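Long-range contacts in toll-like receptor 6, Variable lymphocyte receptor B (Mus musculus, PDB 3A79), which probably recognises bacterial lipopeptides together with Toll-like receptor 2, and is here an engineered fusion of its extracellular domain with part of a hagfish receptor: residues M35-N40 against A56-Q61; D127-D132 against C173-L178; I344-P349 against S368-C373; V454-N459 against E477-S482. All coordinates share one frame; numbering follows the deposited sequence.

All four contacts belong to the leucine-rich-repeat solenoid and lie in its Toll-like receptor 6 portion, contact 4 close to where the hagfish portion probably begins. Contacts 1 and 4 are partly buried and alike: each joins neighbouring parallel strands by backbone hydrogen bonds, with an Asx turn where a strand runs out. Contacts 2 and 3 are buried and rely on side chains. In contact 2 the residues after one strand meet strand 171-178, while contact 3 links two loops by a disulfide and an aromatic ring, next to the other protein chain. Sugar enters the chemistry directly in contact 4. The centres of contacts 1 and 3 lie about 52 Å apart.

Contact 1 of 4, residues M35-N40 against A56-Q61; sequences MVDYSN and ALSLSQ
Met35 and Ala56 open the parallel pairing of strands 35-37 and 56-58, whose axes approach to 4.8 Å. Backbone hydrogen bonds carry it. Val36 N donates to Ala56 O, Ser58 N to Val36 O, and Tyr38 N to Ser58 O, the last at 2.8 Å. Past the strands, Asn40 N makes weak bonds to Ser60 O and Gln61 O.

Among the polar side chains, Asp37 has CG anti to its backbone N (chi1 -178°). Its OD2 is gripped by two donors of one residue, Ser39 N at 2.9 Å and Ser39 OG at 2.7 Å, the hydroxyl meeting OD2 at its syn lone pair; the bond from Ser39 N makes this an Asx turn. Farther along, the Asn40 and Gln61 side chains run side by side with amide planes 29° apart, and Asn40 OD1 lies 3.6 Å from Gln61 CB.

Apolar contacts flank the strands. The Met35 chain, bent at chi2 (97°), brings SD to 3.7 Å from Ala56 CB. An alanine in place of Met35 would remove that sulfur and is likely to leave the Ala56 methyl less well covered. Beyond the strands, Leu59 CD2 packs on Tyr38 CB and at the edge of the tyrosine ring, while Val36 CG1 sits over the centre of one ring face.

Short parallel strands stacked in this way, each running into a turn, are characteristic of the leucine-rich-repeat solenoid, here at its N-terminal end.

Contact 2 of 4, residues D127-D132 against C173-L178; sequences DLSFND and CILLDL
Phe130 meets Leu175 and Asp177 on the leucine-rich-repeat solenoid, where the turn after strand 125-127 reaches past the adjacent strand 150-154 to the face of strand 171-178 opposite Ile174 and Leu176. The arrangement rests on side-chain rotation. Asp177 holds CG between its backbone N and carbonyl carbon (chi1 86°). Its carboxylate is stacked almost parallel to the Phe130 ring, the planes 4° apart. Separately, Asp177 CB makes a CH-pi contact over one face, 4.0 Å from the Phe130 ring centroid. Asp177 OD1 also accepts a hydrogen bond from Phe130 N, although the placement of that oxygen is less certain; OD2 is taken by Val179 N.

Leu175 comes in differently. Its side chain crosses that of Phe130 at about a right angle, with CD2 at the ring edge, 4.1 Å from Phe130 CE1. The same methyl packs against Ser129 CB at 3.7 Å. His109 stacks with the phenylalanine ring and Val202 of strand 198-203 touches it, so several turns of the solenoid converge here. Ser129 is fixed by an Asx turn (Ser129 N to Asp127 OD1, 2.9 Å). Its OG, set between the backbone N and the carbonyl carbon (chi1 65°), is a second donor to Asp127 OD1, at the syn lone pair and 2.7 Å away.

Contact 3 of 4, residues I344-P349 against S368-C373; sequences IHMVCP and SVFQGC
The Cys348-Cys373 disulfide ties together two loops of the leucine-rich-repeat solenoid, one preceding and one following strand 357-359. The SG atoms are 2.0 Å apart with a chi3 of 80°, and both cysteines carry SG anti to the backbone N. Pro349 CD rests 4.0 Å from Cys373 SG.

Beside the bridge, Phe370 lies in a type II beta turn from Ser368 to Gln371, closed by Gln371 N donating to Ser368 O at 3.1 Å. Its ring runs alongside the Met346 side chain, with CE2 3.8 Å from Met346 CG. One ring edge meets a carbonyl in plane, CE2 lying 3.6 Å from Val347 O, and Val369 CG2 sits over the centre of one ring face. An alanine in place of Phe370 would remove the ring beyond CB and would probably leave a gap beside Met346 CG and Val369 CG2.

At the other end of the contact, the His345 ring presents an edge to the second loop, CE1 lying 3.7 Å from Ser368 O. The ring is also stacked with an aromatic side chain of the other protein chain, which places this contact at the interface, and Ser368 OG is hydrogen-bonded to Thr366.

With no hydrogen bond between the segments, the link rests on the disulfide, which limits how far the loops can part, and on van der Waals contacts, some of them of ring edges with carbonyl oxygens.

Contact 4 of 4, residues V454-N459 against E477-S482; sequences VLDLHN and ELNVAS. With NAG (2-acetamido-2-deoxy-beta-D-glucopyranose), chain I.
Asp456 and Asn479 lie side by side, pointing the same way, on neighbouring parallel strands of the leucine-rich-repeat solenoid, near the end of the Toll-like receptor 6 portion. Asn479 N donates to Leu455 O at 3.3 Å and Asn479 O accepts from Leu457 N at 2.9 Å, while Leu455 N bonds only weakly to Glu477 O. Leu478 CD1 packs on Leu455 CB at 3.9 Å, on the side away from the aspartate.

Followed outward, Asp456 leaves the strand with CB near the sugar, 3.8 Å from N2 of the NAG. CG stands anti to the backbone N (chi1 -161°) and is 4.0 Å from Asn479 ND2, the carboxylate and amide planes being turned 33° apart. At the tip the oxygens divide their work. OD1 serves its own segment: it accepts from His458 N in an Asx turn, and from His458 ND1 in a His-carboxylate bond whose very short modelled length is doubtful. Across the contact OD1 lies 3.7 Å from Asn479 ND2. His458 NE2 is hydrogen-bonded to O7 of another NAG. OD2 lies in plane at the edge of the His458 ring and turns to the glycan, accepting a weak hydrogen bond from NAG N2 at 3.0 Å.

Contact 1 of 4, residues M35-N40 against A56-Q61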
loop_
_atom_site.group_PDB
_atom_site.type_symbol
_atom_site.label_atom_id
_atom_site.label_comp_id
_atom_site.label_asym_id
_atom_site.label_seq_id
_atom_site.Cartn_x
_atom_site.Cartn_y
_atom_site.Cartn_z
ATOM N N MET B 35 42.619 6.020 18.223
ATOM C CA MET B 35 42.418 6.763 16.976
ATOM C C MET B 35 42.273 8.276 17.184
ATOM O O MET B 35 41.873 8.737 18.254
ATOM C CB MET B 35 41.181 6.224 16.244
ATOM C CG MET B 35 40.569 7.163 15.196
ATOM S SD MET B 35 41.086 6.851 13.493
ATOM C CE MET B 35 40.024 5.472 13.063
ATOM N N VAL B 36 42.623 9.033 16.147
ATOM C CA VAL B 36 42.390 10.466 16.078
ATOM C C VAL B 36 41.843 10.767 14.688
ATOM O O VAL B 36 42.509 10.536 13.678
ATOM C CB VAL B 36 43.689 11.274 16.275
ATOM C CG1 VAL B 36 43.419 12.791 16.127
ATOM C CG2 VAL B 36 44.346 10.928 17.618
ATOM N N ASP B 37 40.622 11.276 14.630
ATOM C CA ASP B 37 40.002 11.571 13.352
ATOM C C ASP B 37 40.025 13.064 13.076
ATOM O O ASP B 37 39.329 13.832 13.729
ATOM C CB ASP B 37 38.573 11.063 13.352
ATOM C CG ASP B 37 37.877 11.300 12.044
ATOM O OD1 ASP B 37 36.779 10.719 11.854
ATOM O OD2 ASP B 37 38.428 12.064 11.214
ATOM N N TYR B 38 40.827 13.468 12.103
ATOM C CA TYR B 38 40.929 14.873 11.729
ATOM C C TYR B 38 40.478 15.112 10.295
ATOM O O TYR B 38 41.075 15.917 9.584
ATOM C CB TYR B 38 42.365 15.370 11.874
ATOM C CG TYR B 38 42.753 15.813 13.265
ATOM C CD1 TYR B 38 41.790 16.133 14.207
ATOM C CD2 TYR B 38 44.095 15.951 13.619
ATOM C CE1 TYR B 38 42.149 16.549 15.469
ATOM C CE2 TYR B 38 44.462 16.362 14.871
ATOM C CZ TYR B 38 43.486 16.665 15.798
ATOM O OH TYR B 38 43.850 17.088 17.060
ATOM N N SER B 39 39.439 14.414 9.854
ATOM C CA SER B 39 38.932 14.665 8.513
ATOM C C SER B 39 38.068 15.928 8.469
ATOM O O SER B 39 37.546 16.366 9.496
ATOM C CB SER B 39 38.159 13.459 7.996
ATOM O OG SER B 39 37.256 13.002 8.971
ATOM N N ASN B 40 37.936 16.518 7.283
ATOM C CA ASN B 40 37.134 17.733 7.096
ATOM C C ASN B 40 37.547 18.908 7.972
ATOM O O ASN B 40 36.861 19.927 8.011
ATOM C CB ASN B 40 35.654 17.449 7.303
ATOM C CG ASN B 40 35.135 16.401 6.358
ATOM O OD1 ASN B 40 35.045 16.629 5.155
ATOM N ND2 ASN B 40 34.791 15.234 6.898
ATOM N N ALA B 56 45.997 5.073 15.052
ATOM C CA ALA B 56 45.268 5.287 13.803
ATOM C C ALA B 56 44.976 6.769 13.583
ATOM O O ALA B 56 44.232 7.375 14.346
ATOM C CB ALA B 56 43.975 4.488 13.794
ATOM N N LEU B 57 45.564 7.349 12.541
ATOM C CA LEU B 57 45.344 8.757 12.212
ATOM C C LEU B 57 44.629 8.932 10.868
ATOM O O LEU B 57 45.062 8.390 9.861
ATOM C CB LEU B 57 46.676 9.516 12.209
ATOM C CG LEU B 57 46.716 10.924 11.601
ATOM C CD1 LEU B 57 45.579 11.780 12.105
ATOM C CD2 LEU B 57 48.055 11.593 11.886
ATOM N N SER B 58 43.526 9.673 10.861
ATOM C CA SER B 58 42.845 10.006 9.615
ATOM C C SER B 58 42.913 11.500 9.364
ATOM O O SER B 58 42.483 12.297 10.186
ATOM C CB SER B 58 41.384 9.557 9.629
ATOM O OG SER B 58 40.689 10.058 8.493
ATOM N N LEU B 59 43.474 11.869 8.223
ATOM C CA LEU B 59 43.509 13.253 7.788
ATOM C C LEU B 59 42.729 13.354 6.485
ATOM O O LEU B 59 42.889 14.300 5.719
ATOM C CB LEU B 59 44.953 13.719 7.628
ATOM C CG LEU B 59 45.652 13.679 8.983
ATOM C CD1 LEU B 59 47.147 13.482 8.861
ATOM C CD2 LEU B 59 45.322 14.947 9.751
ATOM N N SER B 60 41.872 12.359 6.264
ATOM C CA SER B 60 41.070 12.246 5.055
ATOM C C SER B 60 40.322 13.541 4.812
ATOM O O SER B 60 40.082 14.300 5.742
ATOM C CB SER B 60 40.088 11.077 5.194
ATOM O OG SER B 60 39.046 11.152 4.237
ATOM N N GLN B 61 39.972 13.796 3.559
ATOM C CA GLN B 61 39.189 14.973 3.185
ATOM C C GLN B 61 39.738 16.316 3.686
ATOM O O GLN B 61 39.000 17.137 4.237
ATOM C CB GLN B 61 37.728 14.807 3.596
ATOM C CG GLN B 61 36.778 14.701 2.419
ATOM C CD GLN B 61 36.557 13.276 1.978
ATOM O OE1 GLN B 61 36.959 12.334 2.670
ATOM N NE2 GLN B 61 35.900 13.101 0.826
#

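Contact 2 of 4, residues D127-D132 against C173-L178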
loop_
_atom_site.group_PDB
_atom_site.type_symbol
_atom_site.label_atom_id
_atom_site.label_comp_id
_atom_site.label_asym_id
_atom_site.label_seq_id
_atom_site.Cartn_x
_atom_site.Cartn_y
_atom_site.Cartn_z
ATOM N N ASP B 127 46.623 1.623 -0.473
ATOM C CA ASP B 127 45.648 2.123 -1.436
ATOM C C ASP B 127 46.162 3.344 -2.191
ATOM O O ASP B 127 46.309 4.420 -1.606
ATOM C CB ASP B 127 44.329 2.458 -0.741
ATOM C CG ASP B 127 43.196 2.648 -1.716
ATOM O OD1 ASP B 127 43.474 2.897 -2.898
ATOM O OD2 ASP B 127 42.024 2.553 -1.304
ATOM N N LEU B 128 46.433 3.153 -3.487
ATOM C CA LEU B 128 46.824 4.227 -4.407
ATOM C C LEU B 128 45.822 4.382 -5.550
ATOM O O LEU B 128 46.155 4.895 -6.614
ATOM C CB LEU B 128 48.212 3.964 -4.997
ATOM C CG LEU B 128 49.254 3.420 -4.030
ATOM C CD1 LEU B 128 50.468 2.985 -4.794
ATOM C CD2 LEU B 128 49.606 4.462 -2.986
ATOM N N SER B 129 44.595 3.930 -5.337
ATOM C CA SER B 129 43.584 4.013 -6.383
ATOM C C SER B 129 43.150 5.459 -6.576
ATOM O O SER B 129 43.415 6.308 -5.736
ATOM C CB SER B 129 42.388 3.111 -6.063
ATOM O OG SER B 129 41.720 3.554 -4.900
ATOM N N PHE B 130 42.497 5.731 -7.697
ATOM C CA PHE B 130 42.013 7.067 -8.026
ATOM C C PHE B 130 43.069 8.145 -7.859
ATOM O O PHE B 130 42.919 9.068 -7.066
ATOM C CB PHE B 130 40.749 7.391 -7.231
ATOM C CG PHE B 130 39.682 6.358 -7.382
ATOM C CD1 PHE B 130 39.670 5.234 -6.569
ATOM C CD2 PHE B 130 38.710 6.484 -8.361
ATOM C CE1 PHE B 130 38.696 4.261 -6.718
ATOM C CE2 PHE B 130 37.733 5.508 -8.519
ATOM C CZ PHE B 130 37.725 4.399 -7.695
ATOM N N ASN B 131 44.152 8.012 -8.605
ATOM C CA ASN B 131 45.141 9.070 -8.689
ATOM C C ASN B 131 45.420 9.361 -10.147
ATOM O O ASN B 131 44.643 8.970 -11.017
ATOM C CB ASN B 131 46.423 8.691 -7.964
ATOM C CG ASN B 131 46.188 8.406 -6.508
ATOM O OD1 ASN B 131 45.776 7.309 -6.144
ATOM N ND2 ASN B 131 46.444 9.391 -5.662
ATOM N N ASP B 132 46.525 10.044 -10.418
ATOM C CA ASP B 132 46.820 10.429 -11.786
ATOM C C ASP B 132 48.064 9.735 -12.330
ATOM O O ASP B 132 48.881 10.342 -13.011
ATOM C CB ASP B 132 46.924 11.948 -11.917
ATOM C CG ASP B 132 46.205 12.468 -13.150
ATOM O OD1 ASP B 132 45.065 12.967 -12.993
ATOM O OD2 ASP B 132 46.757 12.349 -14.272
ATOM N N CYS B 173 42.361 -8.169 -1.781
ATOM C CA CYS B 173 41.699 -7.241 -2.690
ATOM C C CYS B 173 42.675 -6.505 -3.590
ATOM O O CYS B 173 43.687 -5.977 -3.133
ATOM C CB CYS B 173 40.797 -6.240 -1.953
ATOM S SG CYS B 173 39.614 -5.374 -3.067
ATOM N N ILE B 174 42.357 -6.506 -4.881
ATOM C CA ILE B 174 42.979 -5.625 -5.854
ATOM C C ILE B 174 41.909 -4.658 -6.335
ATOM O O ILE B 174 40.975 -5.031 -7.043
ATOM C CB ILE B 174 43.575 -6.397 -7.059
ATOM C CG1 ILE B 174 44.734 -7.279 -6.593
ATOM C CG2 ILE B 174 44.056 -5.431 -8.144
ATOM C CD1 ILE B 174 45.714 -7.606 -7.674
ATOM N N LEU B 175 42.026 -3.415 -5.904
ATOM C CA LEU B 175 41.130 -2.385 -6.377
ATOM C C LEU B 175 41.850 -1.660 -7.500
ATOM O O LEU B 175 42.982 -1.218 -7.330
ATOM C CB LEU B 175 40.758 -1.419 -5.248
ATOM C CG LEU B 175 39.955 -0.239 -5.786
ATOM C CD1 LEU B 175 38.591 -0.697 -6.254
ATOM C CD2 LEU B 175 39.827 0.842 -4.775
ATOM N N LEU B 176 41.195 -1.550 -8.650
ATOM C CA LEU B 176 41.813 -0.962 -9.833
ATOM C C LEU B 176 40.834 -0.072 -10.583
ATOM O O LEU B 176 39.716 -0.486 -10.894
ATOM C CB LEU B 176 42.287 -2.077 -10.744
ATOM C CG LEU B 176 42.966 -1.758 -12.064
ATOM C CD1 LEU B 176 44.029 -0.681 -11.897
ATOM C CD2 LEU B 176 43.571 -3.059 -12.576
ATOM N N ASP B 177 41.241 1.156 -10.872
ATOM C CA ASP B 177 40.318 2.060 -11.534
ATOM C C ASP B 177 40.832 2.608 -12.853
ATOM O O ASP B 177 41.979 3.046 -12.982
ATOM C CB ASP B 177 39.927 3.208 -10.630
ATOM C CG ASP B 177 40.909 4.337 -10.695
ATOM O OD1 ASP B 177 41.868 4.301 -9.913
ATOM O OD2 ASP B 177 40.726 5.258 -11.516
ATOM N N LEU B 178 39.925 2.602 -13.815
ATOM C CA LEU B 178 40.198 2.955 -15.185
ATOM C C LEU B 178 39.452 4.244 -15.474
ATOM O O LEU B 178 38.894 4.430 -16.556
ATOM C CB LEU B 178 39.630 1.864 -16.088
ATOM C CG LEU B 178 40.068 0.392 -16.114
ATOM C CD1 LEU B 178 40.845 0.133 -17.377
ATOM C CD2 LEU B 178 40.828 -0.069 -14.873
#

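Contact 3 of 4, residues I344-P349 against S368-C373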
loop_
_atom_site.group_PDB
_atom_site.type_symbol
_atom_site.label_atom_id
_atom_site.label_comp_id
_atom_site.label_asym_id
_atom_site.label_seq_id
_atom_site.Cartn_x
_atom_site.Cartn_y
_atom_site.Cartn_z
ATOM N N ILE B 344 5.561 -4.477 -10.083
ATOM C CA ILE B 344 4.210 -4.601 -9.541
ATOM C C ILE B 344 3.758 -6.055 -9.415
ATOM O O ILE B 344 2.652 -6.334 -8.932
ATOM C CB ILE B 344 3.201 -3.877 -10.434
ATOM C CG1 ILE B 344 3.264 -4.439 -11.848
ATOM C CG2 ILE B 344 3.480 -2.396 -10.471
ATOM C CD1 ILE B 344 2.266 -3.801 -12.795
ATOM N N HIS B 345 4.619 -6.978 -9.837
ATOM C CA HIS B 345 4.221 -8.370 -10.021
ATOM C C HIS B 345 5.390 -9.296 -10.349
ATOM O O HIS B 345 6.486 -8.846 -10.689
ATOM C CB HIS B 345 3.200 -8.455 -11.159
ATOM C CG HIS B 345 2.374 -9.703 -11.134
ATOM N ND1 HIS B 345 1.371 -9.911 -10.214
ATOM C CD2 HIS B 345 2.402 -10.809 -11.913
ATOM C CE1 HIS B 345 0.817 -11.089 -10.428
ATOM N NE2 HIS B 345 1.428 -11.657 -11.450
ATOM N N MET B 346 5.145 -10.597 -10.238
ATOM C CA MET B 346 6.042 -11.601 -10.798
ATOM C C MET B 346 5.195 -12.710 -11.399
ATOM O O MET B 346 4.215 -13.159 -10.797
ATOM C CB MET B 346 7.020 -12.151 -9.754
ATOM C CG MET B 346 7.977 -13.231 -10.265
ATOM S SD MET B 346 8.967 -12.747 -11.698
ATOM C CE MET B 346 9.598 -11.136 -11.203
ATOM N N VAL B 347 5.568 -13.122 -12.604
ATOM C CA VAL B 347 4.843 -14.142 -13.347
ATOM C C VAL B 347 5.079 -15.521 -12.739
ATOM O O VAL B 347 6.129 -15.774 -12.162
ATOM C CB VAL B 347 5.276 -14.118 -14.829
ATOM C CG1 VAL B 347 4.985 -15.424 -15.501
ATOM C CG2 VAL B 347 4.580 -12.987 -15.551
ATOM N N CYS B 348 4.096 -16.407 -12.845
ATOM C CA CYS B 348 4.298 -17.796 -12.431
ATOM C C CYS B 348 5.129 -18.558 -13.497
ATOM O O CYS B 348 4.872 -18.455 -14.704
ATOM C CB CYS B 348 2.938 -18.461 -12.108
ATOM S SG CYS B 348 2.887 -20.257 -11.796
ATOM N N PRO B 349 6.166 -19.285 -13.055
ATOM C CA PRO B 349 6.967 -20.070 -14.002
ATOM C C PRO B 349 6.075 -20.916 -14.931
ATOM O O PRO B 349 5.108 -21.521 -14.454
ATOM C CB PRO B 349 7.791 -20.977 -13.085
ATOM C CG PRO B 349 7.834 -20.270 -11.752
ATOM C CD PRO B 349 6.665 -19.363 -11.666
ATOM N N SER B 368 -2.212 -10.886 -5.767
ATOM C CA SER B 368 -2.421 -11.735 -6.938
ATOM C C SER B 368 -1.125 -12.433 -7.365
ATOM O O SER B 368 -1.141 -13.334 -8.200
ATOM C CB SER B 368 -3.032 -10.952 -8.101
ATOM O OG SER B 368 -2.195 -9.887 -8.487
ATOM N N VAL B 369 -0.006 -12.028 -6.776
ATOM C CA VAL B 369 1.254 -12.681 -7.064
ATOM C C VAL B 369 1.115 -14.182 -6.828
ATOM O O VAL B 369 0.596 -14.610 -5.788
ATOM C CB VAL B 369 2.419 -12.104 -6.228
ATOM C CG1 VAL B 369 2.452 -12.725 -4.842
ATOM C CG2 VAL B 369 3.749 -12.326 -6.950
ATOM N N PHE B 370 1.563 -14.962 -7.816
ATOM C CA PHE B 370 1.533 -16.420 -7.766
ATOM C C PHE B 370 0.149 -17.033 -7.450
ATOM O O PHE B 370 0.061 -18.108 -6.845
ATOM C CB PHE B 370 2.583 -16.952 -6.782
ATOM C CG PHE B 370 3.974 -16.482 -7.063
ATOM C CD1 PHE B 370 4.855 -16.241 -6.026
ATOM C CD2 PHE B 370 4.404 -16.279 -8.359
ATOM C CE1 PHE B 370 6.149 -15.807 -6.274
ATOM C CE2 PHE B 370 5.700 -15.847 -8.618
ATOM C CZ PHE B 370 6.570 -15.608 -7.574
ATOM N N GLN B 371 -0.928 -16.374 -7.863
ATOM C CA GLN B 371 -2.247 -16.946 -7.626
ATOM C C GLN B 371 -2.375 -18.273 -8.344
ATOM O O GLN B 371 -2.126 -18.360 -9.544
ATOM C CB GLN B 371 -3.376 -15.993 -8.029
ATOM C CG GLN B 371 -3.892 -15.133 -6.872
ATOM C CD GLN B 371 -3.931 -15.885 -5.539
ATOM O OE1 GLN B 371 -4.727 -16.814 -5.351
ATOM N NE2 GLN B 371 -3.071 -15.478 -4.609
ATOM N N GLY B 372 -2.754 -19.304 -7.592
ATOM C CA GLY B 372 -2.908 -20.640 -8.136
ATOM C C GLY B 372 -1.712 -21.086 -8.951
ATOM O O GLY B 372 -1.858 -21.701 -10.007
ATOM N N CYS B 373 -0.517 -20.773 -8.464
ATOM C CA CYS B 373 0.700 -21.152 -9.163
ATOM C C CYS B 373 1.165 -22.516 -8.680
ATOM O O CYS B 373 1.527 -22.689 -7.512
ATOM C CB CYS B 373 1.784 -20.099 -8.969
ATOM S SG CYS B 373 3.324 -20.467 -9.822
#

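Contact 4 of 4, residues V454-N459 against E477-S482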
loop_
_atom_site.group_PDB
_atom_site.type_symbol
_atom_site.label_atom_id
_atom_site.label_comp_id
_atom_site.label_asym_id
_atom_site.label_seq_id
_atom_site.Cartn_x
_atom_site.Cartn_y
_atom_site.Cartn_z
ATOM N N VAL B 454 6.313 -21.000 14.302
ATOM C CA VAL B 454 6.648 -19.610 14.625
ATOM C C VAL B 454 5.582 -18.711 14.025
ATOM O O VAL B 454 5.207 -18.882 12.869
ATOM C CB VAL B 454 8.028 -19.180 14.063
ATOM C CG1 VAL B 454 8.453 -17.859 14.660
ATOM C CG2 VAL B 454 9.083 -20.235 14.337
ATOM N N LEU B 455 5.084 -17.756 14.803
ATOM C CA LEU B 455 4.017 -16.890 14.319
ATOM C C LEU B 455 4.228 -15.452 14.761
ATOM O O LEU B 455 3.794 -15.070 15.839
ATOM C CB LEU B 455 2.663 -17.403 14.813
ATOM C CG LEU B 455 1.409 -16.863 14.126
ATOM C CD1 LEU B 455 1.521 -16.996 12.617
ATOM C CD2 LEU B 455 0.168 -17.584 14.629
ATOM N N ASP B 456 4.894 -14.652 13.931
ATOM C CA ASP B 456 5.157 -13.260 14.280
ATOM C C ASP B 456 4.031 -12.314 13.838
ATOM O O ASP B 456 3.969 -11.895 12.684
ATOM C CB ASP B 456 6.505 -12.796 13.724
ATOM C CG ASP B 456 7.020 -11.553 14.429
ATOM O OD1 ASP B 456 6.193 -10.667 14.725
ATOM O OD2 ASP B 456 8.238 -11.467 14.707
ATOM N N LEU B 457 3.151 -11.978 14.774
ATOM C CA LEU B 457 2.002 -11.123 14.492
ATOM C C LEU B 457 2.121 -9.735 15.116
ATOM O O LEU B 457 1.121 -9.039 15.259
ATOM C CB LEU B 457 0.708 -11.779 14.984
ATOM C CG LEU B 457 -0.169 -12.481 13.948
ATOM C CD1 LEU B 457 -1.153 -13.437 14.612
ATOM C CD2 LEU B 457 -0.901 -11.455 13.100
ATOM N N HIS B 458 3.333 -9.329 15.482
ATOM C CA HIS B 458 3.514 -8.043 16.145
ATOM C C HIS B 458 3.237 -6.871 15.217
ATOM O O HIS B 458 3.306 -6.994 14.002
ATOM C CB HIS B 458 4.907 -7.920 16.776
ATOM C CG HIS B 458 5.979 -7.479 15.826
ATOM N ND1 HIS B 458 6.878 -8.358 15.261
ATOM C CD2 HIS B 458 6.313 -6.251 15.367
ATOM C CE1 HIS B 458 7.711 -7.691 14.481
ATOM N NE2 HIS B 458 7.391 -6.412 14.527
ATOM N N ASN B 459 2.918 -5.733 15.814
ATOM C CA ASN B 459 2.615 -4.528 15.062
ATOM C C ASN B 459 1.366 -4.686 14.196
ATOM O O ASN B 459 1.289 -4.193 13.071
ATOM C CB ASN B 459 3.824 -4.093 14.235
ATOM C CG ASN B 459 3.769 -2.628 13.855
ATOM O OD1 ASN B 459 3.027 -1.849 14.453
ATOM N ND2 ASN B 459 4.557 -2.242 12.853
ATOM N N GLU B 477 7.188 -20.297 19.187
ATOM C CA GLU B 477 7.386 -18.869 19.319
ATOM C C GLU B 477 6.077 -18.198 18.960
ATOM O O GLU B 477 5.296 -18.719 18.154
ATOM C CB GLU B 477 8.513 -18.372 18.412
ATOM C CG GLU B 477 9.893 -18.933 18.747
ATOM C CD GLU B 477 11.019 -18.163 18.069
ATOM O OE1 GLU B 477 10.819 -16.965 17.756
ATOM O OE2 GLU B 477 12.102 -18.754 17.858
ATOM N N LEU B 478 5.836 -17.056 19.597
ATOM C CA LEU B 478 4.622 -16.283 19.392
ATOM C C LEU B 478 4.880 -14.826 19.707
ATOM O O LEU B 478 5.541 -14.502 20.684
ATOM C CB LEU B 478 3.492 -16.790 20.278
ATOM C CG LEU B 478 2.198 -16.058 19.944
ATOM C CD1 LEU B 478 2.059 -15.944 18.424
ATOM C CD2 LEU B 478 0.997 -16.759 20.556
ATOM N N ASN B 479 4.355 -13.945 18.873
ATOM C CA ASN B 479 4.533 -12.528 19.090
ATOM C C ASN B 479 3.255 -11.777 18.778
ATOM O O ASN B 479 2.952 -11.496 17.627
ATOM C CB ASN B 479 5.696 -11.995 18.259
ATOM C CG ASN B 479 6.021 -10.553 18.584
ATOM O OD1 ASN B 479 5.206 -9.832 19.170
ATOM N ND2 ASN B 479 7.220 -10.123 18.212
ATOM N N VAL B 480 2.495 -11.476 19.820
ATOM C CA VAL B 480 1.286 -10.690 19.673
ATOM C C VAL B 480 1.538 -9.306 20.242
ATOM O O VAL B 480 0.601 -8.583 20.576
ATOM C CB VAL B 480 0.114 -11.333 20.411
ATOM C CG1 VAL B 480 -0.373 -12.562 19.660
ATOM C CG2 VAL B 480 0.538 -11.703 21.819
ATOM N N ALA B 481 2.817 -8.949 20.344
ATOM C CA ALA B 481 3.225 -7.649 20.867
ATOM C C ALA B 481 2.591 -6.488 20.101
ATOM O O ALA B 481 1.791 -6.695 19.195
ATOM C CB ALA B 481 4.739 -7.531 20.854
ATOM N N SER B 482 2.962 -5.267 20.472
ATOM C CA SER B 482 2.441 -4.046 19.845
ATOM C C SER B 482 1.093 -4.190 19.133
ATOM O O SER B 482 0.991 -3.876 17.944
ATOM C CB SER B 482 3.471 -3.442 18.883
ATOM O OG SER B 482 4.427 -2.658 19.580
HETATM C C1 NAG I . 9.667 -11.208 10.596
HETATM C C2 NAG I . 10.709 -11.525 11.672
HETATM C C3 NAG I . 11.211 -10.350 12.508
HETATM C C4 NAG I . 11.174 -8.989 11.817
HETATM C C5 NAG I . 10.005 -8.774 10.856
HETATM C C6 NAG I . 10.371 -7.612 9.923
HETATM C C7 NAG I . 10.848 -13.499 13.092
HETATM C C8 NAG I . 10.577 -13.834 14.535
HETATM N N2 NAG I . 10.132 -12.509 12.572
HETATM O O3 NAG I . 12.546 -10.643 12.888
HETATM O O4 NAG I . 11.095 -8.001 12.832
HETATM O O5 NAG I . 9.671 -9.896 10.052
HETATM O O6 NAG I . 9.247 -7.079 9.252
HETATM O O7 NAG I . 11.693 -14.111 12.439
#